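Local coordinates for protein glutaminase 1 (Escherichia coli, PDB 1U60) that catalyses the hydrolysis of L-glutamine to L-glutamate and ammonium as a member of the glutaminase family, at residues Asn35-Leu40 and Ser58-Ala63; Thr94-Pro97 and Ile102-Glu105; Gly109-Pro114 and Ala120-Ser125; Glu149-Ser154 and Thr202-Thr207. All blocks are in the same frame, centred on the assembly; numbering follows the deposited sequence.

Contact 1 of 4, residues Asn35-Leu40 and Ser58-Ala63; sequences NVPGQL and SDYRFA. With EDO (1,2-ethanediol), chain J; EDO (1,2-ethanediol), chain I.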
loop_
_atom_site.group_PDB
_atom_site.type_symbol
_atom_site.label_atom_id
_atom_site.label_comp_id
_atom_site.label_asym_id
_atom_site.label_seq_id
_atom_site.Cartn_x
_atom_site.Cartn_y
_atom_site.Cartn_z
ATOM N N ASN A 35 -2.375 -9.107 31.692
ATOM C CA ASN A 35 -1.442 -9.586 32.723
ATOM C C ASN A 35 -0.036 -9.841 32.180
ATOM O O ASN A 35 0.889 -10.118 32.928
ATOM C CB ASN A 35 -1.988 -10.881 33.341
ATOM C CG ASN A 35 -3.216 -10.651 34.225
ATOM O OD1 ASN A 35 -3.497 -9.525 34.644
ATOM N ND2 ASN A 35 -3.971 -11.739 34.499
ATOM N N VAL A 36 0.162 -9.750 30.863
ATOM C CA VAL A 36 1.518 -9.941 30.324
ATOM C C VAL A 36 2.389 -8.811 30.859
ATOM O O VAL A 36 2.022 -7.660 30.691
ATOM C CB VAL A 36 1.566 -9.938 28.756
ATOM C CG1 VAL A 36 3.007 -10.155 28.255
ATOM C CG2 VAL A 36 0.685 -11.008 28.193
ATOM N N PRO A 37 3.544 -9.112 31.483
ATOM C CA PRO A 37 4.364 -8.033 32.038
ATOM C C PRO A 37 4.716 -7.010 30.968
ATOM O O PRO A 37 5.268 -7.373 29.933
ATOM C CB PRO A 37 5.589 -8.744 32.589
ATOM C CG PRO A 37 5.056 -10.187 32.931
ATOM C CD PRO A 37 4.082 -10.452 31.805
ATOM N N GLY A 38 4.399 -5.750 31.232
ATOM C CA GLY A 38 4.462 -4.692 30.230
ATOM C C GLY A 38 5.846 -4.253 29.797
ATOM O O GLY A 38 5.971 -3.693 28.707
ATOM N N GLN A 39 6.876 -4.571 30.599
ATOM C CA GLN A 39 8.229 -4.183 30.284
ATOM C C GLN A 39 8.944 -5.122 29.293
ATOM O O GLN A 39 10.043 -4.805 28.854
ATOM C CB GLN A 39 9.077 -4.030 31.563
ATOM C CG GLN A 39 9.621 -5.243 32.209
ATOM C CD GLN A 39 8.576 -6.135 32.826
ATOM O OE1 GLN A 39 7.433 -5.718 33.090
ATOM N NE2 GLN A 39 8.969 -7.399 33.065
ATOM N N LEU A 40 8.367 -6.289 29.038
ATOM C CA LEU A 40 8.996 -7.239 28.124
ATOM C C LEU A 40 9.157 -6.599 26.768
ATOM O O LEU A 40 8.230 -5.936 26.289
ATOM C CB LEU A 40 8.162 -8.482 28.003
ATOM C CG LEU A 40 7.970 -9.318 29.251
ATOM C CD1 LEU A 40 6.879 -10.390 29.064
ATOM C CD2 LEU A 40 9.310 -9.930 29.657
ATOM N N SER A 58 13.610 -12.398 23.638
ATOM C CA SER A 58 13.279 -12.936 22.338
ATOM C C SER A 58 12.757 -14.388 22.323
ATOM O O SER A 58 12.296 -14.855 21.279
ATOM C CB SER A 58 14.484 -12.785 21.413
ATOM O OG SER A 58 15.590 -13.547 21.879
ATOM N N ASP A 59 12.865 -15.094 23.451
ATOM C CA ASP A 59 12.233 -16.406 23.623
ATOM C C ASP A 59 10.816 -16.359 24.219
ATOM O O ASP A 59 10.123 -17.370 24.223
ATOM C CB ASP A 59 13.118 -17.280 24.524
ATOM C CG ASP A 59 12.702 -18.723 24.524
ATOM O OD1 ASP A 59 12.904 -19.397 23.478
ATOM O OD2 ASP A 59 12.160 -19.260 25.509
ATOM N N TYR A 60 10.398 -15.203 24.749
ATOM C CA TYR A 60 9.131 -15.077 25.445
ATOM C C TYR A 60 7.975 -15.232 24.461
ATOM O O TYR A 60 7.902 -14.453 23.503
ATOM C CB TYR A 60 9.028 -13.735 26.145
ATOM C CG TYR A 60 7.848 -13.681 27.073
ATOM C CD1 TYR A 60 7.981 -14.038 28.406
ATOM C CD2 TYR A 60 6.589 -13.276 26.607
ATOM C CE1 TYR A 60 6.881 -14.011 29.276
ATOM C CE2 TYR A 60 5.483 -13.219 27.466
ATOM C CZ TYR A 60 5.635 -13.589 28.795
ATOM O OH TYR A 60 4.563 -13.552 29.693
ATOM N N ARG A 61 7.094 -16.215 24.713
ATOM C CA ARG A 61 6.020 -16.543 23.760
ATOM C C ARG A 61 4.748 -15.764 24.120
ATOM O O ARG A 61 4.227 -15.869 25.244
ATOM C CB ARG A 61 5.752 -18.018 23.731
ATOM C CG ARG A 61 6.906 -18.889 23.207
ATOM C CD ARG A 61 6.870 -20.445 23.753
ATOM N NE ARG A 61 8.129 -21.170 23.354
ATOM C CZ ARG A 61 8.378 -21.300 22.051
ATOM N NH1 ARG A 61 7.455 -20.831 21.259
ATOM N NH2 ARG A 61 9.461 -21.878 21.529
ATOM N N PHE A 62 4.283 -14.958 23.147
ATOM C CA PHE A 62 3.150 -14.039 23.303
ATOM C C PHE A 62 2.071 -14.492 22.301
ATOM O O PHE A 62 2.341 -15.280 21.386
ATOM C CB PHE A 62 3.540 -12.556 23.027
ATOM C CG PHE A 62 4.236 -12.326 21.681
ATOM C CD1 PHE A 62 5.629 -12.432 21.572
ATOM C CD2 PHE A 62 3.513 -12.014 20.555
ATOM C CE1 PHE A 62 6.269 -12.259 20.381
ATOM C CE2 PHE A 62 4.138 -11.799 19.365
ATOM C CZ PHE A 62 5.516 -11.937 19.248
ATOM N N ALA A 63 0.848 -13.992 22.473
ATOM C CA ALA A 63 -0.287 -14.420 21.615
ATOM C C ALA A 63 -0.150 -13.842 20.228
ATOM O O ALA A 63 0.127 -12.667 20.072
ATOM C CB ALA A 63 -1.634 -14.018 22.262
HETATM C C1 EDO J . 10.402 -10.324 33.319
HETATM O O1 EDO J . 11.284 -9.292 32.928
HETATM C C2 EDO J . 8.974 -9.809 33.321
HETATM O O2 EDO J . 8.279 -10.100 34.522
HETATM C C1 EDO I . 14.688 -19.314 20.473
HETATM O O1 EDO I . 14.246 -18.375 21.496
HETATM C C2 EDO I . 13.603 -19.593 19.433
HETATM O O2 EDO I . 12.513 -20.420 19.884
#

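Contact 2 of 4, residues Thr94-Pro97 and Ile102-Glu105; sequences TGLP and IALE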
loop_
_atom_site.group_PDB
_atom_site.type_symbol
_atom_site.label_atom_id
_atom_site.label_comp_id
_atom_site.label_asym_id
_atom_site.label_seq_id
_atom_site.Cartn_x
_atom_site.Cartn_y
_atom_site.Cartn_z
ATOM N N THR A 94 -9.617 -0.828 3.723
ATOM C CA THR A 94 -10.951 -0.320 4.044
ATOM C C THR A 94 -11.059 1.130 4.469
ATOM O O THR A 94 -12.151 1.668 4.451
ATOM C CB THR A 94 -11.577 -1.112 5.133
ATOM O OG1 THR A 94 -10.776 -0.984 6.305
ATOM C CG2 THR A 94 -11.603 -2.584 4.761
ATOM N N GLY A 95 -9.942 1.739 4.855
ATOM C CA GLY A 95 -9.915 3.077 5.439
ATOM C C GLY A 95 -10.482 3.171 6.850
ATOM O O GLY A 95 -10.680 4.276 7.378
ATOM N N LEU A 96 -10.767 2.017 7.462
ATOM C CA LEU A 96 -11.565 1.963 8.705
ATOM C C LEU A 96 -11.003 0.911 9.702
ATOM O O LEU A 96 -10.182 0.088 9.333
ATOM C CB LEU A 96 -13.027 1.600 8.364
ATOM C CG LEU A 96 -13.841 2.690 7.606
ATOM C CD1 LEU A 96 -15.151 2.151 7.027
ATOM C CD2 LEU A 96 -14.107 3.885 8.465
ATOM N N PRO A 97 -11.393 0.983 10.963
ATOM C CA PRO A 97 -10.803 0.121 11.992
ATOM C C PRO A 97 -10.949 -1.388 11.726
ATOM O O PRO A 97 -11.808 -1.848 10.943
ATOM C CB PRO A 97 -11.545 0.564 13.271
ATOM C CG PRO A 97 -11.935 2.017 12.964
ATOM C CD PRO A 97 -12.336 1.972 11.544
ATOM N N ILE A 102 -19.212 -0.658 9.349
ATOM C CA ILE A 102 -19.498 0.384 8.358
ATOM C C ILE A 102 -18.780 0.003 7.053
ATOM O O ILE A 102 -19.382 -0.002 5.969
ATOM C CB ILE A 102 -19.044 1.761 8.850
ATOM C CG1 ILE A 102 -19.883 2.229 10.062
ATOM C CG2 ILE A 102 -19.166 2.797 7.716
ATOM C CD1 ILE A 102 -19.432 3.599 10.622
ATOM N N ALA A 103 -17.514 -0.420 7.181
ATOM C CA ALA A 103 -16.758 -0.892 6.031
ATOM C C ALA A 103 -17.516 -1.932 5.217
ATOM O O ALA A 103 -17.579 -1.861 3.979
ATOM C CB ALA A 103 -15.395 -1.491 6.484
ATOM N N LEU A 104 -18.067 -2.932 5.884
ATOM C CA LEU A 104 -18.794 -3.942 5.196
ATOM C C LEU A 104 -19.993 -3.370 4.485
ATOM O O LEU A 104 -20.201 -3.646 3.322
ATOM C CB LEU A 104 -19.283 -5.028 6.165
ATOM C CG LEU A 104 -18.233 -5.987 6.698
ATOM C CD1 LEU A 104 -18.783 -6.882 7.791
ATOM C CD2 LEU A 104 -17.698 -6.881 5.594
ATOM N N GLU A 105 -20.795 -2.580 5.189
ATOM C CA GLU A 105 -22.090 -2.186 4.623
ATOM C C GLU A 105 -21.879 -1.255 3.454
ATOM O O GLU A 105 -22.662 -1.275 2.503
ATOM C CB GLU A 105 -23.011 -1.586 5.719
ATOM C CG GLU A 105 -24.110 -2.555 6.131
ATOM C CD GLU A 105 -25.426 -1.923 6.627
ATOM O OE1 GLU A 105 -25.638 -0.669 6.637
ATOM O OE2 GLU A 105 -26.303 -2.733 7.047
#

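Contact 3 of 4, residues Gly109-Pro114 and Ala120-Ser125; sequences GKPLSP and AIATTS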
loop_
_atom_site.group_PDB
_atom_site.type_symbol
_atom_site.label_atom_id
_atom_site.label_comp_id
_atom_site.label_asym_id
_atom_site.label_seq_id
_atom_site.Cartn_x
_atom_site.Cartn_y
_atom_site.Cartn_z
ATOM N N GLY A 109 -21.256 -5.815 1.701
ATOM C CA GLY A 109 -20.979 -7.059 2.409
ATOM C C GLY A 109 -19.594 -7.645 2.109
ATOM O O GLY A 109 -19.158 -8.571 2.763
ATOM N N LYS A 110 -18.905 -7.108 1.097
ATOM C CA LYS A 110 -17.586 -7.615 0.734
ATOM C C LYS A 110 -16.562 -7.132 1.742
ATOM O O LYS A 110 -16.526 -5.970 2.041
ATOM C CB LYS A 110 -17.147 -7.172 -0.687
ATOM C CG LYS A 110 -15.871 -7.953 -1.091
ATOM C CD LYS A 110 -15.546 -7.929 -2.578
ATOM C CE LYS A 110 -14.262 -8.763 -2.856
ATOM N NZ LYS A 110 -13.671 -8.474 -4.174
ATOM N N PRO A 111 -15.755 -8.036 2.303
ATOM C CA PRO A 111 -14.799 -7.647 3.345
ATOM C C PRO A 111 -13.550 -6.892 2.902
ATOM O O PRO A 111 -12.848 -6.365 3.780
ATOM C CB PRO A 111 -14.458 -9.000 4.015
ATOM C CG PRO A 111 -14.641 -9.985 2.955
ATOM C CD PRO A 111 -15.829 -9.495 2.174
ATOM N N LEU A 112 -13.295 -6.801 1.605
ATOM C CA LEU A 112 -12.199 -6.046 1.011
ATOM C C LEU A 112 -10.810 -6.520 1.246
ATOM O O LEU A 112 -10.046 -6.573 0.288
ATOM C CB LEU A 112 -12.235 -4.541 1.355
ATOM C CG LEU A 112 -13.205 -3.584 0.630
ATOM C CD1 LEU A 112 -12.633 -2.140 0.352
ATOM C CD2 LEU A 112 -14.022 -4.157 -0.432
ATOM N N SER A 113 -10.441 -6.829 2.487
ATOM C CA SER A 113 -9.057 -7.229 2.815
ATOM C C SER A 113 -9.062 -8.464 3.706
ATOM O O SER A 113 -9.791 -8.472 4.709
ATOM C CB SER A 113 -8.294 -6.115 3.553
ATOM O OG SER A 113 -7.042 -6.608 4.090
ATOM N N PRO A 114 -8.220 -9.464 3.420
ATOM C CA PRO A 114 -8.058 -10.624 4.342
ATOM C C PRO A 114 -7.414 -10.257 5.664
ATOM O O PRO A 114 -7.331 -11.084 6.535
ATOM C CB PRO A 114 -7.090 -11.565 3.615
ATOM C CG PRO A 114 -6.626 -10.835 2.386
ATOM C CD PRO A 114 -7.401 -9.583 2.204
ATOM N N ALA A 120 -10.604 -11.705 7.380
ATOM C CA ALA A 120 -9.836 -12.794 7.912
ATOM C C ALA A 120 -10.765 -13.940 8.236
ATOM O O ALA A 120 -10.460 -15.082 7.979
ATOM C CB ALA A 120 -9.090 -12.346 9.164
ATOM N N ILE A 121 -11.923 -13.623 8.795
ATOM C CA ILE A 121 -12.916 -14.659 9.095
ATOM C C ILE A 121 -13.395 -15.334 7.803
ATOM O O ILE A 121 -13.535 -16.566 7.741
ATOM C CB ILE A 121 -14.084 -14.072 9.912
ATOM C CG1 ILE A 121 -13.595 -13.704 11.316
ATOM C CG2 ILE A 121 -15.224 -15.089 10.043
ATOM C CD1 ILE A 121 -14.503 -12.765 12.107
ATOM N N ALA A 122 -13.566 -14.543 6.760
ATOM C CA ALA A 122 -13.916 -15.052 5.410
ATOM C C ALA A 122 -12.796 -15.898 4.814
ATOM O O ALA A 122 -13.083 -16.973 4.219
ATOM C CB ALA A 122 -14.294 -13.953 4.508
ATOM N N THR A 123 -11.540 -15.498 5.041
ATOM C CA THR A 123 -10.380 -16.245 4.522
ATOM C C THR A 123 -10.284 -17.599 5.293
ATOM O O THR A 123 -10.051 -18.656 4.708
ATOM C CB THR A 123 -9.138 -15.435 4.650
ATOM O OG1 THR A 123 -9.301 -14.156 3.954
ATOM C CG2 THR A 123 -7.939 -16.157 4.018
ATOM N N THR A 124 -10.456 -17.576 6.617
ATOM C CA THR A 124 -10.512 -18.804 7.395
ATOM C C THR A 124 -11.594 -19.753 6.856
ATOM O O THR A 124 -11.356 -20.953 6.781
ATOM C CB THR A 124 -10.760 -18.456 8.865
ATOM O OG1 THR A 124 -9.636 -17.759 9.408
ATOM C CG2 THR A 124 -10.897 -19.700 9.745
ATOM N N SER A 125 -12.735 -19.224 6.434
ATOM C CA SER A 125 -13.835 -20.033 5.911
ATOM C C SER A 125 -13.585 -20.582 4.501
ATOM O O SER A 125 -14.278 -21.532 4.084
ATOM C CB SER A 125 -15.150 -19.208 5.867
ATOM O OG SER A 125 -15.229 -18.352 4.718
#

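Contact 4 of 4, residues Glu149-Ser154 and Thr202-Thr207; sequences EQVALS and TIELAT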
loop_
_atom_site.group_PDB
_atom_site.type_symbol
_atom_site.label_atom_id
_atom_site.label_comp_id
_atom_site.label_asym_id
_atom_site.label_seq_id
_atom_site.Cartn_x
_atom_site.Cartn_y
_atom_site.Cartn_z
ATOM N N GLU A 149 7.885 -25.124 14.832
ATOM C CA GLU A 149 7.088 -26.254 15.267
ATOM C C GLU A 149 6.542 -26.080 16.678
ATOM O O GLU A 149 5.590 -26.781 17.038
ATOM C CB GLU A 149 7.874 -27.588 15.190
ATOM C CG GLU A 149 9.162 -27.611 15.998
ATOM C CD GLU A 149 9.889 -28.958 15.965
ATOM O OE1 GLU A 149 9.344 -29.930 15.393
ATOM O OE2 GLU A 149 11.024 -29.024 16.513
ATOM N N GLN A 150 7.135 -25.204 17.477
ATOM C CA GLN A 150 6.671 -25.023 18.871
ATOM C C GLN A 150 5.408 -24.148 18.954
ATOM O O GLN A 150 4.849 -24.019 20.032
ATOM C CB GLN A 150 7.765 -24.435 19.776
ATOM C CG GLN A 150 9.068 -25.288 19.831
ATOM C CD GLN A 150 8.810 -26.714 20.332
ATOM O OE1 GLN A 150 9.252 -27.703 19.720
ATOM N NE2 GLN A 150 8.087 -26.818 21.438
ATOM N N VAL A 151 5.004 -23.510 17.857
ATOM C CA VAL A 151 3.790 -22.685 17.875
ATOM C C VAL A 151 2.627 -23.609 18.202
ATOM O O VAL A 151 2.466 -24.671 17.575
ATOM C CB VAL A 151 3.573 -21.998 16.523
ATOM C CG1 VAL A 151 2.220 -21.345 16.476
ATOM C CG2 VAL A 151 4.664 -21.008 16.303
ATOM N N ALA A 152 1.828 -23.222 19.190
ATOM C CA ALA A 152 0.766 -24.074 19.707
ATOM C C ALA A 152 -0.337 -23.267 20.375
ATOM O O ALA A 152 -0.095 -22.195 20.891
ATOM C CB ALA A 152 1.356 -25.093 20.696
ATOM N N LEU A 153 -1.554 -23.779 20.307
ATOM C CA LEU A 153 -2.713 -23.131 20.920
ATOM C C LEU A 153 -2.507 -23.025 22.457
ATOM O O LEU A 153 -2.079 -23.980 23.110
ATOM C CB LEU A 153 -3.978 -23.940 20.576
ATOM C CG LEU A 153 -5.309 -23.339 21.025
ATOM C CD1 LEU A 153 -5.799 -22.393 20.075
ATOM C CD2 LEU A 153 -6.324 -24.443 21.163
ATOM N N SER A 154 -2.738 -21.820 22.987
ATOM C CA SER A 154 -2.952 -21.575 24.411
ATOM C C SER A 154 -4.411 -21.843 24.786
ATOM O O SER A 154 -5.297 -21.062 24.418
ATOM C CB SER A 154 -2.637 -20.134 24.784
ATOM O OG SER A 154 -2.975 -19.858 26.142
ATOM N N THR A 202 9.583 -13.961 19.571
ATOM C CA THR A 202 9.983 -12.965 18.580
ATOM C C THR A 202 10.812 -13.603 17.457
ATOM O O THR A 202 10.753 -13.148 16.304
ATOM C CB THR A 202 10.715 -11.843 19.255
ATOM O OG1 THR A 202 9.809 -11.184 20.163
ATOM C CG2 THR A 202 11.137 -10.725 18.274
ATOM N N ILE A 203 11.622 -14.607 17.802
ATOM C CA ILE A 203 12.384 -15.322 16.783
ATOM C C ILE A 203 11.451 -16.058 15.840
ATOM O O ILE A 203 11.690 -16.098 14.641
ATOM C CB ILE A 203 13.478 -16.176 17.442
ATOM C CG1 ILE A 203 14.598 -15.214 17.906
ATOM C CG2 ILE A 203 14.096 -17.145 16.461
ATOM C CD1 ILE A 203 15.587 -15.810 18.807
ATOM N N GLU A 204 10.425 -16.701 16.397
ATOM C CA GLU A 204 9.426 -17.388 15.595
ATOM C C GLU A 204 8.674 -16.437 14.684
ATOM O O GLU A 204 8.463 -16.733 13.516
ATOM C CB GLU A 204 8.494 -18.160 16.507
ATOM C CG GLU A 204 9.254 -19.357 17.088
ATOM C CD GLU A 204 8.582 -20.029 18.295
ATOM O OE1 GLU A 204 7.659 -19.436 18.936
ATOM O OE2 GLU A 204 9.060 -21.158 18.619
ATOM N N LEU A 205 8.337 -15.255 15.202
ATOM C CA LEU A 205 7.704 -14.231 14.356
ATOM C C LEU A 205 8.602 -13.789 13.223
ATOM O O LEU A 205 8.155 -13.684 12.078
ATOM C CB LEU A 205 7.221 -13.071 15.191
ATOM C CG LEU A 205 6.510 -11.915 14.497
ATOM C CD1 LEU A 205 5.320 -12.484 13.699
ATOM C CD2 LEU A 205 6.023 -10.852 15.458
ATOM N N ALA A 206 9.865 -13.528 13.529
ATOM C CA ALA A 206 10.843 -13.188 12.512
ATOM C C ALA A 206 11.044 -14.286 11.505
ATOM O O ALA A 206 11.322 -14.018 10.350
ATOM C CB ALA A 206 12.181 -12.758 13.128
ATOM N N THR A 207 10.868 -15.546 11.933
ATOM C CA THR A 207 10.944 -16.672 11.025
ATOM C C THR A 207 9.806 -16.687 10.007
ATOM O O THR A 207 10.032 -16.970 8.843
ATOM C CB THR A 207 10.953 -17.970 11.835
ATOM O OG1 THR A 207 12.093 -18.000 12.713
ATOM C CG2 THR A 207 11.103 -19.145 10.905
HETATM O O HOH W 1 9.396 -23.250 17.023
#

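Contact 1 of 4, residues Asn35-Leu40 and Ser58-Ala63
Leu-40 faces Tyr-60 with the two CA atoms 8.3 Å apart, and Val-36 CA stands at the same distance from Phe-62 CA, so side chains alone bridge the two backbones. Residues 35-40 form a loop ending in a type I beta turn from Pro-37 to Leu-40. It comes just before strand 42-47. Residues 58-63 run into strand 62-63, an outer strand of a small antiparallel sheet. The centre of the contact is one aromatic ring. Tyr-60 has CG anti to its own nitrogen (chi1 -169°), which sends the ring across to the turn. The Leu-40 and Tyr-60 side chains cross at about a right angle, and Leu-40 sets CD1 over the middle of one ring face. This is a CH-pi contact. Val-36 brings CG1 up obliquely, 4.0 Å from Tyr-60 CE2, and the two side chains slide past each other in opposite directions. Pro-37 crosses near the hydroxyl end, with CD 3.8 Å from Tyr-60 OH. No hydrogen bond joins the two segments. The contact lies at the surface, but Phe-279 of strand 274-279 touches both Leu-40 and Tyr-60 and ties them to the main sheet. Leu-40 O is hydrogen-bonded to Ser-280 OG. The Leu-40 methyl carbon CD1 sits 3.4 Å from the centroid of the Tyr-60 ring and only 12° off the ring normal.

Contact 2 of 4, residues Thr94-Pro97 and Ile102-Glu105
An ST turn starts at Thr-94, in the loop before helix 101-106, and its residues Thr-94 and Leu-96 pack on Ala-103 of that helix. Thr-94 OG1 accepts from Leu-96 N at 3.2 Å, with an angle of 151° at the hydrogen. The torsion that puts OG1 between the backbone nitrogen and the carbonyl carbon (chi1 62°) brings it to Leu-96 N. Gly-95, in the middle of the turn, has a positive phi. Thr-94 turns CB to the helix, 4.1 Å from Ala-103 CB, while its CG2 packs on Leu-112. Leu-96 makes the larger contact. Its branch CD1 does the touching. This methyl lies 3.5 Å from Ala-103 N and 3.7 Å from Ala-103 CB, so it covers the backbone of the helix as well as the small side chain. The same CD1 is 4.1 Å from Ile-102 CG2, at the more exposed end. No hydrogen bond crosses between the segments. Ala-103 N is hydrogen-bonded to Ser-100 OG, and Thr-94 N to Glu-241 OE1. The side chain of Thr-94 is about 7 Å from that of Tyr-244, a predicted substrate-binding residue. Leu-96 also packs on Leu-106 of the second subunit, so the turn takes part in the subunit interface. Leu-104 points away from the turn and carries helix 101-106 onto Leu-174 and Leu-175 of helix 166-178.

Contact 3 of 4, residues Gly109-Pro114 and Ala120-Ser125
Ala-120, which packs against Pro-114, owns a flat group whose two faces are both in use: its peptide carbonyl. Thr-124 N reaches Ala-120 O from one face at 2.8 Å. Thr-124 OG1 reaches it from the opposite face at 3.1 Å, 37° out of the carbonyl plane. The other peptide of interest is that of Pro-114. Its O lies 3.3 Å from Ala-120 CA and 3.4 Å from Ala-120 CB, a carbonyl resting on the first part of the helix. Ala-120 N is also near, but at a poor angle, and makes no hydrogen bond to this oxygen. The Pro-114 ring carbon CB meets Thr-123 OG1 at 3.4 Å. That hydroxyl lies beside its own backbone nitrogen (chi1 -57°) and is hydrogen-bonded to Gly-119 O. Pro-111 CG makes a looser contact with Ala-122 CB, at 4.3 Å. Between the two prolines the chain turns sharply: Ser-113 N bonds to Pro-111 O, as in a classic gamma turn around Leu-112. Leu-73 of helix 68-80 packs on Pro-114, and Tyr-192, a predicted substrate-binding residue, on Ala-120. The loop offers proline carbons and one carbonyl oxygen; the helix offers methyl and CA carbons and the Thr-123 hydroxyl. The buried hydroxyls of Thr-123 and Thr-124 find acceptors within their own helix, so the interface is held by packing without hydrogen bonds across it.

Contact 4 of 4, residues Glu149-Ser154 and Thr202-Thr207
Glu-204 is where the two segments meet: its OE2 is the atom nearest Gln-150 CB and also takes a bridging water, while OE1 faces Val-151. The backbones stay well apart, with 8.1 Å from Val-151 CA to Glu-204 CA. The long acid side chain spans the gap. It is extended beyond CG, with chi2 165°, and this carries the carboxylate out from the helix to the loop. On the buried side, Val-151 brings CG2 to 4.3 Å from Glu-204 OE1, and its side chain also packs on Thr-198 and Leu-200 of strand 198-200. The exposed side belongs to Gln-150. Its CB lies 3.7 Å from Glu-204 OE2, and one water links the same two residues. It accepts from Gln-150 N at 3.0 Å and donates to Glu-204 OE2 at 2.7 Å. No direct hydrogen bond joins the segments. Gln-150 bends at chi2, and the end of its chain leads away from the helix. The buried carboxylate has a strong partner from a third part of the chain: Arg-61 NH1 makes a salt bridge to Glu-204 OE1. Glu-204 stands in the first turn of helix 202-213, where the helix dipole would probably also help a negative charge. Its own N is hydrogen-bonded to Asn-201 OD1. Such an acid at a helix start, paired with arginine, here ties the start of helix 202-213 to the chain leading into both outer strands, 62-63 and 152-153, of the three-stranded antiparallel sheet.

Overall arrangement
The four contacts follow one another along the chain; none nests in or crosses another. Contact 1 closes the loop that holds strands 42-47 and 52-56. Contact 2 closes a much shorter loop at the start of helix 101-106, and contact 3 does the same for helix 117-126. Contact 4 closes a long, mostly helical excursion and returns to the small sheet that contact 1 also reaches. Contacts 1 and 4 touch, with centres about 13 Å apart, and tie the sheets to helix 202-213. Contacts 2 and 3 also touch, through Leu-104 and Pro-111; their centres are about 12 Å apart. They tie loops to helices 101-106 and 117-126, on one side of the chain's centre, across it from contact 4.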